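Segregation and condensation protein B (Mycobacterium tuberculosis, PDB 2Z99) probably takes part in chromosome partition and condensation during cell division, as the winged-helix subunit ScpB of the SMC-ScpA-ScpB complex. Local coordinates at residues Gln52-Asp66 and Glu72-Pro84. Sequence-based numbering, arbitrary orientation.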
ATOM      1  N   GLN A  52       6.311   9.700 -17.433  1.00 41.77           N
ATOM      2  CA  GLN A  52       6.794   8.821 -18.489  1.00 42.94           C
ATOM      3  C   GLN A  52       8.316   8.810 -18.531  1.00 42.14           C
ATOM      4  O   GLN A  52       8.931   7.852 -19.001  1.00 40.92           O
ATOM      5  CB  GLN A  52       6.222   9.244 -19.840  1.00 45.68           C
ATOM      6  CG  GLN A  52       5.210   8.249 -20.406  1.00 53.46           C
ATOM      7  CD  GLN A  52       5.807   6.863 -20.644  1.00 56.19           C
ATOM      8  OE1 GLN A  52       6.731   6.698 -21.447  1.00 58.41           O
ATOM      9  NE2 GLN A  52       5.282   5.862 -19.939  1.00 55.84           N
ATOM     10  N   LEU A  53       8.930   9.877 -18.036  1.00 42.04           N
ATOM     11  CA  LEU A  53      10.386   9.930 -18.006  1.00 41.40           C
ATOM     12  C   LEU A  53      10.867   9.108 -16.796  1.00 40.37           C
ATOM     13  O   LEU A  53      11.857   8.368 -16.883  1.00 41.22           O
ATOM     14  CB  LEU A  53      10.872  11.377 -17.908  1.00 41.46           C
ATOM     15  CG  LEU A  53      12.390  11.510 -17.732  1.00 42.31           C
ATOM     16  CD1 LEU A  53      13.098  10.772 -18.850  1.00 40.46           C
ATOM     17  CD2 LEU A  53      12.786  12.980 -17.710  1.00 41.77           C
ATOM     18  N   MET A  54      10.160   9.236 -15.675  1.00 37.95           N
ATOM     19  CA  MET A  54      10.493   8.461 -14.480  1.00 37.01           C
ATOM     20  C   MET A  54      10.257   6.981 -14.784  1.00 36.48           C
ATOM     21  O   MET A  54      11.003   6.124 -14.328  1.00 36.85           O
ATOM     22  CB  MET A  54       9.618   8.888 -13.303  1.00 37.60           C
ATOM     23  CG  MET A  54       9.845  10.314 -12.874  1.00 35.78           C
ATOM     24  SD  MET A  54       8.658  10.862 -11.659  1.00 37.63           S
ATOM     25  CE  MET A  54       8.947   9.580 -10.353  1.00 33.41           C
ATOM     26  N   ALA A  55       9.221   6.674 -15.563  1.00 37.50           N
ATOM     27  CA  ALA A  55       8.956   5.281 -15.911  1.00 35.85           C
ATOM     28  C   ALA A  55      10.044   4.804 -16.852  1.00 37.03           C
ATOM     29  O   ALA A  55      10.446   3.646 -16.796  1.00 36.85           O
ATOM     30  CB  ALA A  55       7.588   5.131 -16.575  1.00 37.67           C
ATOM     31  N   ASP A  56      10.523   5.689 -17.725  1.00 36.07           N
ATOM     32  CA  ASP A  56      11.591   5.314 -18.652  1.00 36.73           C
ATOM     33  C   ASP A  56      12.898   5.022 -17.915  1.00 34.82           C
ATOM     34  O   ASP A  56      13.616   4.077 -18.250  1.00 33.75           O
ATOM     35  CB  ASP A  56      11.855   6.425 -19.673  1.00 39.06           C
ATOM     36  CG  ASP A  56      10.782   6.514 -20.748  1.00 44.51           C
ATOM     37  OD1 ASP A  56      10.117   5.490 -21.038  1.00 42.55           O
ATOM     38  OD2 ASP A  56      10.627   7.620 -21.323  1.00 47.66           O
ATOM     39  N   GLU A  57      13.217   5.849 -16.922  1.00 35.37           N
ATOM     40  CA  GLU A  57      14.442   5.657 -16.146  1.00 37.48           C
ATOM     41  C   GLU A  57      14.411   4.331 -15.376  1.00 35.68           C
ATOM     42  O   GLU A  57      15.385   3.578 -15.390  1.00 33.36           O
ATOM     43  CB  GLU A  57      14.616   6.800 -15.146  1.00 40.38           C
ATOM     44  CG  GLU A  57      14.620   8.174 -15.756  1.00 46.41           C
ATOM     45  CD  GLU A  57      14.457   9.269 -14.715  1.00 50.59           C
ATOM     46  OE1 GLU A  57      14.492   8.956 -13.506  1.00 53.71           O
ATOM     47  OE2 GLU A  57      14.298  10.446 -15.106  1.00 55.55           O
ATOM     48  N   LEU A  58      13.293   4.057 -14.701  1.00 35.66           N
ATOM     49  CA  LEU A  58      13.143   2.826 -13.921  1.00 36.24           C
ATOM     50  C   LEU A  58      13.324   1.580 -14.767  1.00 35.87           C
ATOM     51  O   LEU A  58      14.020   0.651 -14.363  1.00 35.34           O
ATOM     52  CB  LEU A  58      11.776   2.794 -13.233  1.00 34.15           C
ATOM     53  CG  LEU A  58      11.668   3.871 -12.143  1.00 36.73           C
ATOM     54  CD1 LEU A  58      10.230   4.007 -11.662  1.00 33.14           C
ATOM     55  CD2 LEU A  58      12.618   3.519 -10.991  1.00 31.64           C
ATOM     56  N   THR A  59      12.719   1.543 -15.948  1.00 37.54           N
ATOM     57  CA  THR A  59      12.888   0.356 -16.773  1.00 39.37           C
ATOM     58  C   THR A  59      14.212   0.443 -17.494  1.00 39.20           C
ATOM     59  O   THR A  59      14.659  -0.504 -18.124  1.00 40.76           O
ATOM     60  CB  THR A  59      11.718   0.158 -17.770  1.00 39.22           C
ATOM     61  OG1 THR A  59      12.228  -0.116 -19.078  1.00 39.99           O
ATOM     62  CG2 THR A  59      10.847   1.348 -17.797  1.00 38.92           C
ATOM     63  N   GLY A  60      14.854   1.592 -17.377  1.00 41.18           N
ATOM     64  CA  GLY A  60      16.156   1.756 -17.986  1.00 42.46           C
ATOM     65  C   GLY A  60      17.183   1.038 -17.131  1.00 42.53           C
ATOM     66  O   GLY A  60      18.208   0.575 -17.631  1.00 42.06           O
ATOM     67  N   ARG A  61      16.912   0.947 -15.829  1.00 42.27           N
ATOM     68  CA  ARG A  61      17.824   0.255 -14.927  1.00 41.15           C
ATOM     69  C   ARG A  61      17.232  -1.049 -14.433  1.00 41.76           C
ATOM     70  O   ARG A  61      17.747  -1.665 -13.499  1.00 40.80           O
ATOM     71  CB  ARG A  61      18.202   1.142 -13.737  1.00 42.72           C
ATOM     72  CG  ARG A  61      17.078   1.633 -12.866  1.00 39.14           C
ATOM     73  CD  ARG A  61      17.668   2.627 -11.883  1.00 39.42           C
ATOM     74  NE  ARG A  61      16.717   3.101 -10.879  1.00 44.01           N
ATOM     75  CZ  ARG A  61      16.251   2.369  -9.869  1.00 45.46           C
ATOM     76  NH1 ARG A  61      16.636   1.102  -9.701  1.00 43.93           N
ATOM     77  NH2 ARG A  61      15.393   2.914  -9.018  1.00 47.81           N
ATOM     78  N   ASP A  62      16.149  -1.463 -15.082  1.00 40.78           N
ATOM     79  CA  ASP A  62      15.470  -2.700 -14.748  1.00 39.40           C
ATOM     80  C   ASP A  62      15.150  -2.722 -13.265  1.00 39.51           C
ATOM     81  O   ASP A  62      15.400  -3.714 -12.574  1.00 38.77           O
ATOM     82  CB  ASP A  62      16.350  -3.893 -15.115  1.00 41.37           C
ATOM     83  CG  ASP A  62      15.540  -5.132 -15.398  1.00 44.91           C
ATOM     84  OD1 ASP A  62      14.305  -5.006 -15.513  1.00 47.55           O
ATOM     85  OD2 ASP A  62      16.121  -6.228 -15.526  1.00 50.57           O
ATOM     86  N   SER A  63      14.586  -1.623 -12.780  1.00 36.81           N
ATOM     87  CA  SER A  63      14.257  -1.519 -11.376  1.00 38.03           C
ATOM     88  C   SER A  63      13.258  -2.583 -10.916  1.00 39.23           C
ATOM     89  O   SER A  63      12.585  -3.219 -11.733  1.00 39.24           O
ATOM     90  CB  SER A  63      13.701  -0.130 -11.072  1.00 34.24           C
ATOM     91  OG  SER A  63      13.389  -0.033  -9.695  1.00 35.15           O
ATOM     92  N   GLY A  64      13.185  -2.790  -9.603  1.00 39.23           N
ATOM     93  CA  GLY A  64      12.235  -3.746  -9.064  1.00 40.06           C
ATOM     94  C   GLY A  64      10.859  -3.107  -9.186  1.00 39.81           C
ATOM     95  O   GLY A  64       9.828  -3.782  -9.259  1.00 41.27           O
ATOM     96  N   ILE A  65      10.863  -1.781  -9.222  1.00 39.17           N
ATOM     97  CA  ILE A  65       9.652  -0.985  -9.345  1.00 40.50           C
ATOM     98  C   ILE A  65       9.405  -0.583 -10.798  1.00 42.58           C
ATOM     99  O   ILE A  65      10.314  -0.104 -11.492  1.00 43.49           O
ATOM    100  CB  ILE A  65       9.750   0.293  -8.485  1.00 38.27           C
ATOM    101  CG1 ILE A  65       9.961  -0.085  -7.018  1.00 36.09           C
ATOM    102  CG2 ILE A  65       8.493   1.133  -8.653  1.00 37.57           C
ATOM    103  CD1 ILE A  65      10.205   1.101  -6.104  1.00 37.74           C
ATOM    104  N   ASP A  66       8.172  -0.790 -11.256  1.00 43.07           N
ATOM    105  CA  ASP A  66       7.789  -0.450 -12.620  1.00 43.00           C
ATOM    106  C   ASP A  66       6.576   0.466 -12.598  1.00 44.21           C
ATOM    107  O   ASP A  66       5.474   0.044 -12.233  1.00 42.53           O
ATOM    108  CB  ASP A  66       7.448  -1.704 -13.417  1.00 45.38           C
ATOM    109  CG  ASP A  66       7.142  -1.398 -14.865  1.00 45.71           C
ATOM    110  OD1 ASP A  66       7.179  -0.209 -15.228  1.00 47.39           O
ATOM    111  OD2 ASP A  66       6.871  -2.331 -15.646  1.00 47.31           O
ATOM    112  N   GLU A  72      -7.029   3.756 -15.299  1.00 56.95           N
ATOM    113  CA  GLU A  72      -7.303   4.321 -13.986  1.00 57.26           C
ATOM    114  C   GLU A  72      -6.246   5.360 -13.603  1.00 55.98           C
ATOM    115  O   GLU A  72      -6.373   6.033 -12.575  1.00 56.16           O
ATOM    116  CB  GLU A  72      -7.301   3.224 -12.921  1.00 61.22           C
ATOM    117  CG  GLU A  72      -8.495   2.288 -12.911  1.00 64.98           C
ATOM    118  CD  GLU A  72      -8.320   1.169 -11.893  1.00 66.30           C
ATOM    119  OE1 GLU A  72      -7.566   0.217 -12.190  1.00 69.86           O
ATOM    120  OE2 GLU A  72      -8.912   1.253 -10.793  1.00 65.53           O
ATOM    121  N   GLY A  73      -5.199   5.473 -14.415  1.00 54.37           N
ATOM    122  CA  GLY A  73      -4.132   6.421 -14.127  1.00 52.58           C
ATOM    123  C   GLY A  73      -2.740   5.810 -14.004  1.00 50.05           C
ATOM    124  O   GLY A  73      -2.435   4.808 -14.661  1.00 48.53           O
ATOM    125  N   TRP A  74      -1.895   6.412 -13.164  1.00 48.15           N
ATOM    126  CA  TRP A  74      -0.523   5.941 -12.961  1.00 45.54           C
ATOM    127  C   TRP A  74      -0.348   5.270 -11.603  1.00 46.36           C
ATOM    128  O   TRP A  74      -0.951   5.688 -10.608  1.00 45.52           O
ATOM    129  CB  TRP A  74       0.479   7.097 -13.049  1.00 42.94           C
ATOM    130  CG  TRP A  74       0.697   7.667 -14.414  1.00 42.51           C
ATOM    131  CD1 TRP A  74      -0.038   8.648 -15.024  1.00 42.75           C
ATOM    132  CD2 TRP A  74       1.721   7.294 -15.350  1.00 41.11           C
ATOM    133  NE1 TRP A  74       0.467   8.907 -16.281  1.00 40.73           N
ATOM    134  CE2 TRP A  74       1.546   8.090 -16.504  1.00 39.02           C
ATOM    135  CE3 TRP A  74       2.768   6.365 -15.323  1.00 40.37           C
ATOM    136  CZ2 TRP A  74       2.377   7.988 -17.618  1.00 38.45           C
ATOM    137  CZ3 TRP A  74       3.600   6.263 -16.442  1.00 41.51           C
ATOM    138  CH2 TRP A  74       3.397   7.072 -17.569  1.00 37.81           C
ATOM    139  N   ARG A  75       0.518   4.259 -11.556  1.00 45.20           N
ATOM    140  CA  ARG A  75       0.761   3.530 -10.318  1.00 46.51           C
ATOM    141  C   ARG A  75       2.070   2.745 -10.374  1.00 44.86           C
ATOM    142  O   ARG A  75       2.462   2.267 -11.427  1.00 43.24           O
ATOM    143  CB  ARG A  75      -0.412   2.573 -10.081  1.00 48.47           C
ATOM    144  CG  ARG A  75      -0.365   1.748  -8.809  1.00 50.51           C
ATOM    145  CD  ARG A  75      -1.557   0.780  -8.765  1.00 51.35           C
ATOM    146  NE  ARG A  75      -1.772   0.250  -7.420  1.00 51.49           N
ATOM    147  CZ  ARG A  75      -2.761  -0.569  -7.058  1.00 52.20           C
ATOM    148  NH1 ARG A  75      -3.673  -0.991  -7.939  1.00 46.37           N
ATOM    149  NH2 ARG A  75      -2.841  -0.957  -5.791  1.00 52.86           N
ATOM    150  N   MET A  76       2.750   2.626  -9.237  1.00 44.82           N
ATOM    151  CA  MET A  76       3.989   1.852  -9.183  1.00 44.24           C
ATOM    152  C   MET A  76       3.664   0.368  -9.001  1.00 44.50           C
ATOM    153  O   MET A  76       2.971  -0.009  -8.054  1.00 44.85           O
ATOM    154  CB  MET A  76       4.863   2.303  -8.016  1.00 42.10           C
ATOM    155  CG  MET A  76       5.342   3.720  -8.127  1.00 44.40           C
ATOM    156  SD  MET A  76       6.747   4.030  -7.102  1.00 41.93           S
ATOM    157  CE  MET A  76       5.946   4.533  -5.612  1.00 44.75           C
ATOM    158  N   TYR A  77       4.160  -0.464  -9.910  1.00 45.22           N
ATOM    159  CA  TYR A  77       3.945  -1.904  -9.855  1.00 47.69           C
ATOM    160  C   TYR A  77       5.267  -2.651  -9.663  1.00 49.48           C
ATOM    161  O   TYR A  77       6.354  -2.090  -9.809  1.00 49.70           O
ATOM    162  CB  TYR A  77       3.320  -2.418 -11.160  1.00 50.25           C
ATOM    163  CG  TYR A  77       1.950  -1.871 -11.469  1.00 54.93           C
ATOM    164  CD1 TYR A  77       1.744  -0.503 -11.616  1.00 56.20           C
ATOM    165  CD2 TYR A  77       0.848  -2.722 -11.581  1.00 56.36           C
ATOM    166  CE1 TYR A  77       0.476   0.016 -11.860  1.00 58.95           C
ATOM    167  CE2 TYR A  77      -0.432  -2.216 -11.827  1.00 58.18           C
ATOM    168  CZ  TYR A  77      -0.611  -0.846 -11.963  1.00 59.58           C
ATOM    169  OH  TYR A  77      -1.869  -0.329 -12.174  1.00 61.32           O
ATOM    170  N   THR A  78       5.153  -3.932  -9.333  1.00 50.16           N
ATOM    171  CA  THR A  78       6.308  -4.804  -9.186  1.00 49.04           C
ATOM    172  C   THR A  78       6.666  -5.234 -10.612  1.00 47.62           C
ATOM    173  O   THR A  78       5.794  -5.664 -11.373  1.00 48.14           O
ATOM    174  CB  THR A  78       5.947  -6.028  -8.350  1.00 48.69           C
ATOM    175  OG1 THR A  78       6.337  -5.797  -6.991  1.00 52.23           O
ATOM    176  CG2 THR A  78       6.613  -7.285  -8.905  1.00 50.91           C
ATOM    177  N   ARG A  79       7.933  -5.104 -10.987  1.00 45.57           N
ATOM    178  CA  ARG A  79       8.341  -5.476 -12.335  1.00 44.66           C
ATOM    179  C   ARG A  79       8.166  -6.978 -12.519  1.00 45.16           C
ATOM    180  O   ARG A  79       8.560  -7.774 -11.662  1.00 45.39           O
ATOM    181  CB  ARG A  79       9.790  -5.040 -12.589  1.00 42.99           C
ATOM    182  CG  ARG A  79      10.165  -4.956 -14.061  1.00 43.40           C
ATOM    183  CD  ARG A  79      11.506  -4.241 -14.275  1.00 43.43           C
ATOM    184  NE  ARG A  79      11.447  -2.807 -13.974  1.00 43.55           N
ATOM    185  CZ  ARG A  79      10.949  -1.881 -14.787  1.00 41.26           C
ATOM    186  NH1 ARG A  79      10.466  -2.218 -15.973  1.00 41.36           N
ATOM    187  NH2 ARG A  79      10.913  -0.615 -14.406  1.00 40.74           N
ATOM    188  N   ALA A  80       7.558  -7.352 -13.640  1.00 46.28           N
ATOM    189  CA  ALA A  80       7.262  -8.750 -13.975  1.00 47.34           C
ATOM    190  C   ALA A  80       8.201  -9.838 -13.450  1.00 48.24           C
ATOM    191  O   ALA A  80       7.815 -10.637 -12.591  1.00 50.43           O
ATOM    192  CB  ALA A  80       7.117  -8.898 -15.496  1.00 47.47           C
ATOM    193  N   ARG A  81       9.421  -9.876 -13.978  1.00 44.52           N
ATOM    194  CA  ARG A  81      10.397 -10.884 -13.591  1.00 42.73           C
ATOM    195  C   ARG A  81      10.566 -11.105 -12.094  1.00 40.76           C
ATOM    196  O   ARG A  81      11.079 -12.133 -11.683  1.00 39.50           O
ATOM    197  CB  ARG A  81      11.772 -10.570 -14.218  1.00 43.52           C
ATOM    198  CG  ARG A  81      12.294  -9.150 -13.951  1.00 45.74           C
ATOM    199  CD  ARG A  81      13.680  -8.892 -14.579  1.00 46.98           C
ATOM    200  NE  ARG A  81      14.713  -9.667 -13.909  1.00 47.61           N
ATOM    201  CZ  ARG A  81      15.809  -9.151 -13.364  1.00 48.39           C
ATOM    202  NH1 ARG A  81      16.036  -7.848 -13.419  1.00 47.07           N
ATOM    203  NH2 ARG A  81      16.647  -9.938 -12.707  1.00 48.07           N
ATOM    204  N   PHE A  82      10.134 -10.164 -11.270  1.00 39.68           N
ATOM    205  CA  PHE A  82      10.315 -10.331  -9.839  1.00 40.72           C
ATOM    206  C   PHE A  82       9.133 -10.957  -9.092  1.00 43.09           C
ATOM    207  O   PHE A  82       9.144 -11.034  -7.859  1.00 43.08           O
ATOM    208  CB  PHE A  82      10.682  -8.979  -9.218  1.00 38.87           C
ATOM    209  CG  PHE A  82      11.930  -8.370  -9.796  1.00 38.25           C
ATOM    210  CD1 PHE A  82      13.170  -8.957  -9.577  1.00 37.65           C
ATOM    211  CD2 PHE A  82      11.861  -7.226 -10.588  1.00 38.49           C
ATOM    212  CE1 PHE A  82      14.322  -8.417 -10.138  1.00 39.20           C
ATOM    213  CE2 PHE A  82      13.004  -6.674 -11.155  1.00 39.69           C
ATOM    214  CZ  PHE A  82      14.242  -7.271 -10.929  1.00 39.80           C
ATOM    215  N   ALA A  83       8.124 -11.412  -9.831  1.00 44.48           N
ATOM    216  CA  ALA A  83       6.943 -12.021  -9.214  1.00 47.12           C
ATOM    217  C   ALA A  83       7.331 -13.126  -8.231  1.00 48.13           C
ATOM    218  O   ALA A  83       6.921 -13.109  -7.068  1.00 48.89           O
ATOM    219  CB  ALA A  83       6.012 -12.584 -10.294  1.00 45.12           C
ATOM    220  N   PRO A  84       8.138 -14.097  -8.687  1.00 49.32           N
ATOM    221  CA  PRO A  84       8.573 -15.205  -7.833  1.00 49.28           C
ATOM    222  C   PRO A  84       9.001 -14.770  -6.432  1.00 49.08           C
ATOM    223  O   PRO A  84       8.645 -15.404  -5.447  1.00 50.38           O
ATOM    224  CB  PRO A  84       9.723 -15.814  -8.631  1.00 49.77           C
ATOM    225  CG  PRO A  84       9.282 -15.617 -10.041  1.00 50.20           C
ATOM    226  CD  PRO A  84       8.750 -14.198 -10.027  1.00 49.68           C
TER
HETATM  227  O   HOH W   1       9.030   1.719 -15.073  1.00 39.79           O
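Arg-79 extends from its backbone with CG anti to N (chi1 -161°), then bends at chi3 (-69°), which lays its guanidinium between Thr-59 and Asp-66. Thr-59 CA lies over one face. The Asp-66 carboxylate stacks on the other, its plane 18° from that of the guanidinium. Asp-66 OD2 is 3.6 Å from Arg-79 NH1, a long ion pair with no N-H aimed at the oxygen; the same oxygen pairs with Arg-68. At the guanidinium edge, Ser-63 O lies in plane, but its 2.5 Å from Arg-79 NE is unusually short and the bond geometry doubtful. Arg-79 NH2 bonds weakly to Ile-65 O. A water accepts from Arg-79 NH2 and donates to Asp-66 OD1. Arg-79 thus bonds to the loop and to strand 65-70 and packs against Thr-59. Backbone bonds Asp-66 N to Tyr-77 O and Tyr-77 N to Asp-66 O (both 2.7 Å) pair the strands antiparallel. Asp-62 OD2 forms a salt bridge with Arg-81 NH1 (2.7 Å), while Arg-81 NH2 bridges to Glu-15 of the second subunit. Nearly two turns earlier in the helix, Gln-52 NE2 sits at the ring edge, 3.3 Å from Trp-74 CH2. The contact joins helix 44-60 to the beta hairpin that follows it, the wing of a winged-helix domain.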